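Local coordinates for protein putative D-arabinose 5-phosphate isomerase (Klebsiella pneumoniae subsp. pneumoniae, PDB 3K2V) that binds the sugar nucleotide CMP-Kdo through paired CBS domains, probably as a regulatory ligand of a sugar-phosphate isomerase, at residues A[43-48]-A[96-101]; A[106-111]-A[127-132]; A[120-125]-A[141-146]. One frame throughout, in Å; residues are numbered along the deposited sequence.

Contact 2 (106-111 with 127-132) and contact 3 (120-125 with 141-146) belong to one CBS domain, and their centres lie about 9 Å apart. They interlock: helix 114-124 links strand 107-108 to strand 128-133, and strands 128-133 and 136-142 are sheet neighbours. Both touch the same CMP-Kdo (CMK) molecule, contact 2 at the cytosine base and contact 3 at the far end of the sugar acid. Contact 1 (43-48 with 96-101) joins the two CBS sequence ranges. Its centre is about 21 Å from that of contact 2 and about 24 Å from that of contact 3. It lines no ligand pocket, although the side chain of M101 comes within about 8 Å of a CMP-Kdo.

Contact 1: residues A[43-48]-A[96-101]; sequences VGLQAT and SIADVM
I97 packs against the type I beta turn from G44 to A47, while L45 reaches over A98 and M101 and the backbone of T48 runs beside S96. The contact joins the loop that leads into helix 49-59 of one CBS motif to the short, weakly bonded helix 97-100 of the other. I97 does most of the packing. With CG1 anti to the backbone N (chi1 -158°), its CG2 branch takes the position that faces the turn. This methyl meets the CB of A47 at 3.9 Å and also approaches the carbonyl oxygens of G44 and A47. Beyond the two segments, I97 packs on L49 and A52 of helix 49-59 and on I66 and F77 of the sheet. L45 starts away from the helix, but CG is anti to the backbone N (chi1 -173°) and CD1 turns back to it. CD1 touches the CB of A98 at 4.0 Å and the methyl CE of the selenomethionine M101 at 3.9 Å. T48 contributes mainly its backbone, with its CA 4.1 Å from the CA of S96. Both residues are N-caps. T48 OG1 accepts from the N of D51. In the conformer given, S96 OG accepts from the N of D99 in a long bond. The direct polar link is the nearly straight bond from I97 N to A47 O, 2.9 Å long with 174° at the hydrogen. One water adds a second link. It donates to L45 O and to A47 O, and it accepts from A98 N at 3.1 Å.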
loop_
_atom_site.group_PDB
_atom_site.type_symbol
_atom_site.label_atom_id
_atom_site.label_comp_id
_atom_site.label_asym_id
_atom_site.label_seq_id
_atom_site.Cartn_x
_atom_site.Cartn_y
_atom_site.Cartn_z
ATOM N N VAL A 43 15.163 -6.255 -8.097
ATOM C CA VAL A 43 16.289 -5.604 -8.749
ATOM C C VAL A 43 17.555 -6.009 -8.018
ATOM O O VAL A 43 17.511 -6.599 -6.948
ATOM C CB VAL A 43 16.165 -4.054 -8.771
ATOM C CG1 VAL A 43 14.874 -3.633 -9.492
ATOM C CG2 VAL A 43 16.203 -3.449 -7.352
ATOM N N GLY A 44 18.686 -5.719 -8.634
ATOM C CA GLY A 44 19.982 -6.018 -8.051
ATOM C C GLY A 44 20.501 -4.947 -7.119
ATOM O O GLY A 44 19.965 -3.820 -7.040
ATOM N N LEU A 45 21.589 -5.295 -6.445
ATOM C CA LEU A 45 22.177 -4.438 -5.428
ATOM C C LEU A 45 22.719 -3.132 -5.999
ATOM O O LEU A 45 22.745 -2.134 -5.284
ATOM C CB LEU A 45 23.296 -5.164 -4.671
ATOM C CG LEU A 45 23.889 -4.426 -3.455
ATOM C CD1 LEU A 45 22.801 -4.226 -2.409
ATOM C CD2 LEU A 45 25.073 -5.210 -2.883
ATOM N N GLN A 46 23.117 -3.108 -7.274
ATOM C CA GLN A 46 23.611 -1.868 -7.886
ATOM C C GLN A 46 22.515 -1.039 -8.584
ATOM O O GLN A 46 22.824 -0.058 -9.234
ATOM C CB GLN A 46 24.746 -2.150 -8.901
ATOM C CG GLN A 46 25.805 -3.168 -8.448
ATOM C CD GLN A 46 26.311 -2.914 -7.045
ATOM O OE1 GLN A 46 26.562 -1.773 -6.665
ATOM N NE2 GLN A 46 26.458 -3.982 -6.262
ATOM N N ALA A 47 21.250 -1.420 -8.452
ATOM C CA ALA A 47 20.164 -0.678 -9.112
ATOM C C ALA A 47 20.046 0.739 -8.555
ATOM O O ALA A 47 20.334 0.980 -7.389
ATOM C CB ALA A 47 18.844 -1.389 -8.943
ATOM N N THR A 48 19.611 1.664 -9.398
ATOM C CA THR A 48 19.276 3.000 -8.946
ATOM C C THR A 48 17.889 2.951 -8.319
ATOM O O THR A 48 17.117 2.000 -8.534
ATOM C CB THR A 48 19.269 4.024 -10.092
ATOM O OG1 THR A 48 18.193 3.703 -10.988
ATOM C CG2 THR A 48 20.606 4.043 -10.827
ATOM N N SER A 96 20.832 5.526 -5.041
ATOM C CA SER A 96 20.928 4.107 -5.345
ATOM C C SER A 96 19.918 3.382 -4.469
ATOM O O SER A 96 19.528 3.906 -3.427
ATOM C CB SER A 96 22.334 3.616 -5.052
ATOM O OG SER A 96 22.495 3.419 -3.665
ATOM N N ILE A 97 19.481 2.197 -4.883
ATOM C CA ILE A 97 18.557 1.401 -4.077
ATOM C C ILE A 97 19.222 0.899 -2.798
ATOM O O ILE A 97 18.582 0.835 -1.755
ATOM C CB ILE A 97 17.866 0.243 -4.859
ATOM C CG1 ILE A 97 16.563 -0.177 -4.165
ATOM C CG2 ILE A 97 18.843 -0.969 -5.078
ATOM C CD1 ILE A 97 15.510 0.933 -3.948
ATOM N N ALA A 98 20.503 0.598 -2.877
ATOM C CA ALA A 98 21.257 0.040 -1.745
ATOM C C ALA A 98 21.280 1.035 -0.563
ATOM O O ALA A 98 21.310 0.640 0.595
ATOM C CB ALA A 98 22.706 -0.251 -2.170
ATOM N N ASP A 99 21.233 2.313 -0.869
ATOM C CA ASP A 99 21.295 3.307 0.182
ATOM C C ASP A 99 19.965 3.570 0.887
ATOM O O ASP A 99 19.967 4.093 1.997
ATOM C CB ASP A 99 21.861 4.589 -0.395
ATOM C CG ASP A 99 23.316 4.437 -0.810
ATOM O OD1 ASP A 99 24.018 3.446 -0.395
ATOM O OD2 ASP A 99 23.760 5.305 -1.574
ATOM N N VAL A 100 18.845 3.227 0.254
ATOM C CA VAL A 100 17.533 3.541 0.805
ATOM C C VAL A 100 16.639 2.338 1.100
ATOM O O VAL A 100 15.568 2.495 1.693
ATOM C CB VAL A 100 16.773 4.551 -0.075
ATOM C CG1 VAL A 100 17.577 5.851 -0.203
ATOM C CG2 VAL A 100 16.408 3.976 -1.475
HETATM N N MSE A 101 17.056 1.142 0.691
HETATM C CA MSE A 101 16.263 -0.061 0.940
HETATM C C MSE A 101 16.161 -0.394 2.432
HETATM O O MSE A 101 17.038 -0.020 3.213
HETATM C CB MSE A 101 16.903 -1.256 0.240
HETATM C CG MSE A 101 18.237 -1.640 0.777
HETATM SE SE MSE A 101 19.050 -3.098 -0.265
HETATM C CE MSE A 101 20.719 -3.212 0.685
HETATM O O HOH W 1 22.193 0.344 -5.500
#

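Contact 2: residues A[106-111]-A[127-132]. With CMK (cytidine 5'-monophosphate 3-deoxy-beta-D-gulo-oct-2-ulo-pyranosonic acid), chain C.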
loop_
_atom_site.group_PDB
_atom_site.type_symbol
_atom_site.label_atom_id
_atom_site.label_comp_id
_atom_site.label_asym_id
_atom_site.label_seq_id
_atom_site.Cartn_x
_atom_site.Cartn_y
_atom_site.Cartn_z
ATOM N N ILE A 106 10.451 -9.180 5.717
ATOM C CA ILE A 106 9.565 -10.110 6.397
ATOM C C ILE A 106 9.193 -11.224 5.406
ATOM O O ILE A 106 8.793 -10.965 4.283
ATOM C CB ILE A 106 8.320 -9.389 6.932
ATOM C CG1 ILE A 106 8.733 -8.342 8.002
ATOM C CG2 ILE A 106 7.349 -10.377 7.556
ATOM C CD1 ILE A 106 7.667 -7.243 8.252
ATOM N N ARG A 107 9.356 -12.465 5.820
ATOM C CA ARG A 107 9.153 -13.569 4.895
ATOM C C ARG A 107 8.486 -14.746 5.580
ATOM O O ARG A 107 8.524 -14.867 6.795
ATOM C CB ARG A 107 10.494 -13.997 4.329
ATOM C CG ARG A 107 11.383 -14.573 5.388
ATOM C CD ARG A 107 12.828 -14.465 5.034
ATOM N NE ARG A 107 13.314 -13.098 4.991
ATOM C CZ ARG A 107 14.574 -12.792 4.691
ATOM N NH1 ARG A 107 15.465 -13.748 4.425
ATOM N NH2 ARG A 107 14.954 -11.540 4.663
ATOM N N ILE A 108 7.885 -15.617 4.775
ATOM C CA ILE A 108 7.270 -16.829 5.269
ATOM C C ILE A 108 7.707 -17.988 4.356
ATOM O O ILE A 108 8.185 -17.770 3.245
ATOM C CB ILE A 108 5.736 -16.713 5.275
ATOM C CG1 ILE A 108 5.224 -16.426 3.852
ATOM C CG2 ILE A 108 5.288 -15.637 6.286
ATOM C CD1 ILE A 108 3.699 -16.188 3.711
ATOM N N ARG A 109 7.558 -19.197 4.863
ATOM C CA ARG A 109 7.881 -20.417 4.111
ATOM C C ARG A 109 6.761 -20.699 3.108
ATOM O O ARG A 109 5.606 -20.268 3.306
ATOM C CB ARG A 109 8.010 -21.596 5.071
ATOM C CG ARG A 109 9.230 -21.522 5.980
ATOM C CD ARG A 109 9.211 -22.644 6.994
ATOM N NE ARG A 109 9.404 -23.939 6.327
ATOM C CZ ARG A 109 9.315 -25.125 6.912
ATOM N NH1 ARG A 109 9.014 -25.223 8.205
ATOM N NH2 ARG A 109 9.520 -26.235 6.191
ATOM N N PRO A 110 7.083 -21.430 2.035
ATOM C CA PRO A 110 6.069 -21.669 1.016
ATOM C C PRO A 110 4.887 -22.537 1.473
ATOM O O PRO A 110 3.837 -22.494 0.847
ATOM C CB PRO A 110 6.864 -22.325 -0.122
ATOM C CG PRO A 110 8.146 -22.795 0.489
ATOM C CD PRO A 110 8.427 -21.844 1.589
ATOM N N GLY A 111 5.050 -23.319 2.540
ATOM C CA GLY A 111 3.946 -24.100 3.087
ATOM C C GLY A 111 3.040 -23.340 4.033
ATOM O O GLY A 111 2.027 -23.875 4.475
ATOM N N THR A 127 1.332 -5.041 3.398
ATOM C CA THR A 127 0.377 -5.610 2.463
ATOM C C THR A 127 0.988 -6.626 1.476
ATOM O O THR A 127 0.305 -7.113 0.586
ATOM C CB THR A 127 -0.350 -4.534 1.713
ATOM O OG1 THR A 127 0.606 -3.687 1.073
ATOM C CG2 THR A 127 -1.230 -3.687 2.708
ATOM N N CYS A 128 2.257 -6.955 1.638
ATOM C CA CYS A 128 2.917 -7.907 0.718
ATOM C C CYS A 128 4.072 -8.580 1.459
ATOM O O CYS A 128 4.871 -7.880 2.093
ATOM C CB CYS A 128 3.398 -7.168 -0.563
ATOM S SG CYS A 128 3.812 -8.233 -2.014
ATOM N N VAL A 129 4.165 -9.923 1.386
ATOM C CA VAL A 129 5.135 -10.701 2.149
ATOM C C VAL A 129 5.988 -11.549 1.187
ATOM O O VAL A 129 5.499 -12.036 0.152
ATOM C CB VAL A 129 4.419 -11.554 3.240
ATOM C CG1 VAL A 129 3.480 -12.568 2.603
ATOM C CG2 VAL A 129 5.400 -12.285 4.154
ATOM N N LEU A 130 7.272 -11.670 1.508
ATOM C CA LEU A 130 8.176 -12.465 0.687
ATOM C C LEU A 130 7.963 -13.928 1.049
ATOM O O LEU A 130 7.692 -14.255 2.218
ATOM C CB LEU A 130 9.630 -12.089 0.960
ATOM C CG LEU A 130 9.974 -10.603 0.782
ATOM C CD1 LEU A 130 11.406 -10.394 1.240
ATOM C CD2 LEU A 130 9.770 -10.193 -0.670
ATOM N N VAL A 131 8.075 -14.801 0.064
ATOM C CA VAL A 131 8.015 -16.250 0.319
ATOM C C VAL A 131 9.413 -16.764 0.044
ATOM O O VAL A 131 9.955 -16.538 -1.044
ATOM C CB VAL A 131 6.966 -16.963 -0.518
ATOM C CG1 VAL A 131 6.910 -18.456 -0.124
ATOM C CG2 VAL A 131 5.575 -16.310 -0.328
ATOM N N ALA A 132 10.012 -17.393 1.038
ATOM C CA ALA A 132 11.420 -17.743 0.979
ATOM C C ALA A 132 11.724 -19.078 1.603
ATOM O O ALA A 132 11.021 -19.538 2.515
ATOM C CB ALA A 132 12.281 -16.668 1.688
HETATM N N1C CMK C . 8.512 -4.524 4.924
HETATM C C2C CMK C . 9.321 -5.635 5.206
HETATM N N3C CMK C . 8.970 -6.853 4.624
HETATM C C4C CMK C . 7.840 -7.027 3.840
HETATM C C5C CMK C . 7.028 -5.915 3.558
HETATM C C6C CMK C . 7.370 -4.669 4.113
HETATM O O2C CMK C . 10.344 -5.556 5.906
HETATM N N4C CMK C . 7.613 -8.265 3.350
HETATM C "C1'" CMK C . 8.892 -3.198 5.532
HETATM C "C2'" CMK C . 8.872 -2.055 4.508
HETATM O "O2'" CMK C . 10.155 -2.001 3.868
HETATM C "C3'" CMK C . 8.608 -0.843 5.402
HETATM C "C4'" CMK C . 7.751 -1.423 6.545
HETATM O "O4'" CMK C . 7.885 -2.907 6.495
HETATM O "O3'" CMK C . 9.833 -0.359 5.925
HETATM C "C5'" CMK C . 6.260 -1.179 6.364
HETATM O "O5'" CMK C . 5.795 -1.603 5.055
HETATM P PA CMK C . 4.858 -0.531 4.223
HETATM O O1A CMK C . 5.696 0.642 3.853
HETATM O O2A CMK C . 4.270 -1.198 3.020
HETATM O O6 CMK C . 1.642 0.674 6.080
HETATM C C2 CMK C . 2.843 1.028 5.351
HETATM O O2 CMK C . 3.692 -0.157 5.308
HETATM C C3 CMK C . 2.424 1.505 3.949
HETATM C C4 CMK C . 1.261 2.520 3.966
HETATM O O4 CMK C . 0.840 2.816 2.601
HETATM C C5 CMK C . 0.094 2.036 4.799
HETATM C C6 CMK C . 0.643 1.724 6.186
HETATM C C7 CMK C . -0.416 1.169 7.127
HETATM C C1 CMK C . 3.696 2.060 6.113
HETATM O O1X CMK C . 4.224 1.644 7.169
HETATM O O1Y CMK C . 3.858 3.201 5.634
HETATM O O5 CMK C . -0.518 0.856 4.225
HETATM C C8 CMK C . 0.133 1.036 8.556
HETATM O O8 CMK C . -0.811 0.286 9.318
HETATM O O7 CMK C . -1.523 2.048 7.151
#
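This contact is the parallel strand pair of a beta-alpha-beta unit in a CBS domain. Strand 107-108 runs beside strand 128-133, and helix 114-124 makes the crossover. R107 is bridged with L130, and I108 with V131. The ladder has three bonds: L130 N to I106 O, I108 N to L130 O at 2.9 Å, and A132 N to I108 O. I108 and V129 cross at about a right angle on the helix side of the sheet. I108 CG1 sits between the backbone N and the carbonyl carbon (chi1 59°), and the extended chi2 (-176°) carries CD1 to CG1 of V129 at 3.8 Å. A117 and L120 of the helix also touch I108. On the other face, CD of R107 lies 4.0 Å from the CB of A132. The guanidinium of R107 reaches G105 O and a salt bridge with D135. At the N-terminal ends of the two strands, the backbone of I106 and C128 meets the cytosine of CMP-Kdo. I106 N donates to N3C at 3.0 Å. N4C donates to I106 O at 3.1 Å and to C128 O at 3.0 Å. I106 CD1 packs on the base, 3.8 Å from C2C. I106 O therefore accepts from both L130 N and the base. This donor and pair of acceptors match cytosine; uracil has an N-H at N3 and a carbonyl at C4, so the pattern probably favours cytosine over uracil.

Contact 3: residues A[120-125]-A[141-146]; sequences LMQSRH and VHMHDL. With CMK (cytidine 5'-monophosphate 3-deoxy-beta-D-gulo-oct-2-ulo-pyranosonic acid), chain C.
M121 of helix 114-124 and M143 of 141-146, both selenomethionines, lie against each other. In the conformer of M143 given, its methyl CE lies over the CB of M121 at 3.5 Å. That conformer has CG anti to the backbone N (chi1 -161°), and its chain bends at chi3 to bring the methyl round. M121 bends at chi3 as well. Its SE passes 3.9 Å from the N of M143. M121 and L146 reach toward each other tip to tip, though the modelled closeness of their ends is doubtful. Q122 and the same conformer of M143 cross at about a right angle, with OE1 of Q122 3.9 Å from the CE of M143. OE1 of Q122 is hydrogen-bonded to ND1 of H144 of the second subunit, and M143 packs on M143 of that subunit. The contact thus reaches the dimer interface. Within the CBS fold it packs the end of one helix on the start of the next. Helix 114-124 closes in a Schellman motif with H125 as its C-prime residue, at positive phi. The short helix 143-146 opens with a capping box of H142 and D145, in which H142 N donates to OD2 of D145 at 2.8 Å. The bond meets OD2 on the anti side, 32° out of the carboxylate plane. The imidazole of H142 caps too. Its ND1 accepts from H144 N at 3.0 Å, in the ring plane. H142 and H144 also touch another CMP-Kdo molecule. The ring of H125 has the carbonyl oxygen of Q122 over the centre of one face, 3.5 Å above the plane. Its ND1 makes a weak bond to O8 of CMP-Kdo, 3.0 Å long and bent to 122° at the hydrogen.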
loop_
_atom_site.group_PDB
_atom_site.type_symbol
_atom_site.label_atom_id
_atom_site.label_comp_id
_atom_site.label_asym_id
_atom_site.label_seq_id
_atom_site.Cartn_x
_atom_site.Cartn_y
_atom_site.Cartn_z
ATOM N N LEU A 120 0.004 -12.518 9.798
ATOM C CA LEU A 120 1.321 -11.884 9.868
ATOM C C LEU A 120 1.270 -10.496 9.272
ATOM O O LEU A 120 1.820 -9.536 9.847
ATOM C CB LEU A 120 2.388 -12.727 9.144
ATOM C CG LEU A 120 3.802 -12.129 9.137
ATOM C CD1 LEU A 120 4.361 -12.035 10.577
ATOM C CD2 LEU A 120 4.748 -12.930 8.261
HETATM N N MSE A 121 0.608 -10.367 8.130
HETATM C CA MSE A 121 0.531 -9.066 7.458
HETATM C C MSE A 121 -0.233 -8.053 8.322
HETATM O O MSE A 121 0.176 -6.893 8.446
HETATM C CB MSE A 121 -0.081 -9.198 6.056
HETATM C CG MSE A 121 0.883 -9.820 5.041
HETATM SE SE MSE A 121 0.248 -9.772 3.152
HETATM C CE MSE A 121 -0.427 -11.580 2.974
ATOM N N GLN A 122 -1.325 -8.515 8.932
ATOM C CA GLN A 122 -2.115 -7.695 9.851
ATOM C C GLN A 122 -1.290 -7.262 11.033
ATOM O O GLN A 122 -1.312 -6.098 11.388
ATOM C CB GLN A 122 -3.322 -8.470 10.396
ATOM C CG GLN A 122 -4.437 -8.619 9.414
ATOM C CD GLN A 122 -5.106 -7.309 9.132
ATOM O OE1 GLN A 122 -4.848 -6.685 8.095
ATOM N NE2 GLN A 122 -5.941 -6.850 10.064
ATOM N N SER A 123 -0.581 -8.201 11.651
ATOM C CA SER A 123 0.177 -7.885 12.855
ATOM C C SER A 123 1.386 -7.002 12.570
ATOM O O SER A 123 1.794 -6.228 13.439
ATOM C CB SER A 123 0.572 -9.138 13.624
ATOM O OG SER A 123 1.641 -9.812 13.016
ATOM N N ARG A 124 1.929 -7.060 11.357
ATOM C CA ARG A 124 3.046 -6.193 10.985
ATOM C C ARG A 124 2.650 -4.957 10.184
ATOM O O ARG A 124 3.505 -4.124 9.892
ATOM C CB ARG A 124 4.100 -6.985 10.200
ATOM C CG ARG A 124 4.594 -8.258 10.881
ATOM C CD ARG A 124 5.236 -7.984 12.221
ATOM N NE ARG A 124 6.513 -7.288 12.047
ATOM C CZ ARG A 124 7.690 -7.890 11.851
ATOM N NH1 ARG A 124 7.788 -9.221 11.804
ATOM N NH2 ARG A 124 8.783 -7.147 11.707
ATOM N N HIS A 125 1.374 -4.818 9.836
ATOM C CA HIS A 125 0.896 -3.684 9.023
ATOM C C HIS A 125 1.626 -3.525 7.697
ATOM O O HIS A 125 2.072 -2.438 7.333
ATOM C CB HIS A 125 0.904 -2.387 9.838
ATOM C CG HIS A 125 0.135 -2.508 11.113
ATOM N ND1 HIS A 125 -1.160 -2.045 11.252
ATOM C CD2 HIS A 125 0.450 -3.116 12.281
ATOM C CE1 HIS A 125 -1.591 -2.329 12.469
ATOM N NE2 HIS A 125 -0.637 -2.987 13.111
ATOM N N VAL A 141 3.611 -12.766 -2.079
ATOM C CA VAL A 141 2.163 -12.781 -1.945
ATOM C C VAL A 141 1.712 -11.412 -1.472
ATOM O O VAL A 141 2.270 -10.886 -0.519
ATOM C CB VAL A 141 1.667 -13.790 -0.892
ATOM C CG1 VAL A 141 0.127 -13.856 -0.925
ATOM C CG2 VAL A 141 2.269 -15.149 -1.115
ATOM N N HIS A 142 0.682 -10.872 -2.121
ATOM C CA HIS A 142 0.080 -9.596 -1.740
ATOM C C HIS A 142 -1.251 -9.887 -1.070
ATOM O O HIS A 142 -1.920 -10.893 -1.373
ATOM C CB HIS A 142 -0.160 -8.747 -2.990
ATOM C CG HIS A 142 -0.418 -7.295 -2.699
ATOM N ND1 HIS A 142 -1.653 -6.821 -2.308
ATOM C CD2 HIS A 142 0.397 -6.217 -2.752
ATOM C CE1 HIS A 142 -1.588 -5.512 -2.121
ATOM N NE2 HIS A 142 -0.354 -5.116 -2.384
HETATM N N MSE A 143 -1.646 -8.998 -0.164
HETATM C CA MSE A 143 -2.959 -9.108 0.474
HETATM C C MSE A 143 -4.064 -9.294 -0.573
HETATM O O MSE A 143 -4.968 -10.099 -0.343
HETATM C CB MSE A 143 -3.238 -7.906 1.396
HETATM C CG MSE A 143 -4.351 -8.139 2.440
HETATM SE SE MSE A 143 -4.324 -6.735 3.841
HETATM C CE MSE A 143 -2.817 -7.385 4.896
ATOM N N HIS A 144 -3.979 -8.608 -1.716
ATOM C CA HIS A 144 -4.970 -8.773 -2.800
ATOM C C HIS A 144 -5.094 -10.216 -3.292
ATOM O O HIS A 144 -6.188 -10.662 -3.623
ATOM C CB HIS A 144 -4.633 -7.897 -4.016
ATOM C CG HIS A 144 -4.932 -6.446 -3.819
ATOM N ND1 HIS A 144 -6.118 -5.995 -3.291
ATOM C CD2 HIS A 144 -4.202 -5.344 -4.098
ATOM C CE1 HIS A 144 -6.104 -4.675 -3.243
ATOM N NE2 HIS A 144 -4.956 -4.254 -3.733
ATOM N N ASP A 145 -3.971 -10.927 -3.335
ATOM C CA ASP A 145 -3.934 -12.340 -3.746
ATOM C C ASP A 145 -4.735 -13.244 -2.807
ATOM O O ASP A 145 -5.328 -14.232 -3.246
ATOM C CB ASP A 145 -2.499 -12.859 -3.788
ATOM C CG ASP A 145 -1.622 -12.098 -4.757
ATOM O OD1 ASP A 145 -2.108 -11.752 -5.836
ATOM O OD2 ASP A 145 -0.439 -11.845 -4.442
ATOM N N LEU A 146 -4.767 -12.904 -1.525
ATOM C CA LEU A 146 -5.462 -13.725 -0.546
ATOM C C LEU A 146 -6.969 -13.570 -0.614
ATOM O O LEU A 146 -7.686 -14.392 -0.043
ATOM C CB LEU A 146 -4.940 -13.464 0.870
ATOM C CG LEU A 146 -3.423 -13.600 1.009
ATOM C CD1 LEU A 146 -2.997 -13.405 2.448
ATOM C CD2 LEU A 146 -2.872 -14.921 0.463
HETATM N N1C CMK C . 8.512 -4.524 4.924
HETATM C C2C CMK C . 9.321 -5.635 5.206
HETATM N N3C CMK C . 8.970 -6.853 4.624
HETATM C C4C CMK C . 7.840 -7.027 3.840
HETATM C C5C CMK C . 7.028 -5.915 3.558
HETATM C C6C CMK C . 7.370 -4.669 4.113
HETATM O O2C CMK C . 10.344 -5.556 5.906
HETATM N N4C CMK C . 7.613 -8.265 3.350
HETATM C "C1'" CMK C . 8.892 -3.198 5.532
HETATM C "C2'" CMK C . 8.872 -2.055 4.508
HETATM O "O2'" CMK C . 10.155 -2.001 3.868
HETATM C "C3'" CMK C . 8.608 -0.843 5.402
HETATM C "C4'" CMK C . 7.751 -1.423 6.545
HETATM O "O4'" CMK C . 7.885 -2.907 6.495
HETATM O "O3'" CMK C . 9.833 -0.359 5.925
HETATM C "C5'" CMK C . 6.260 -1.179 6.364
HETATM O "O5'" CMK C . 5.795 -1.603 5.055
HETATM P PA CMK C . 4.858 -0.531 4.223
HETATM O O1A CMK C . 5.696 0.642 3.853
HETATM O O2A CMK C . 4.270 -1.198 3.020
HETATM O O6 CMK C . 1.642 0.674 6.080
HETATM C C2 CMK C . 2.843 1.028 5.351
HETATM O O2 CMK C . 3.692 -0.157 5.308
HETATM C C3 CMK C . 2.424 1.505 3.949
HETATM C C4 CMK C . 1.261 2.520 3.966
HETATM O O4 CMK C . 0.840 2.816 2.601
HETATM C C5 CMK C . 0.094 2.036 4.799
HETATM C C6 CMK C . 0.643 1.724 6.186
HETATM C C7 CMK C . -0.416 1.169 7.127
HETATM C C1 CMK C . 3.696 2.060 6.113
HETATM O O1X CMK C . 4.224 1.644 7.169
HETATM O O1Y CMK C . 3.858 3.201 5.634
HETATM O O5 CMK C . -0.518 0.856 4.225
HETATM C C8 CMK C . 0.133 1.036 8.556
HETATM O O8 CMK C . -0.811 0.286 9.318
HETATM O O7 CMK C . -1.523 2.048 7.151
#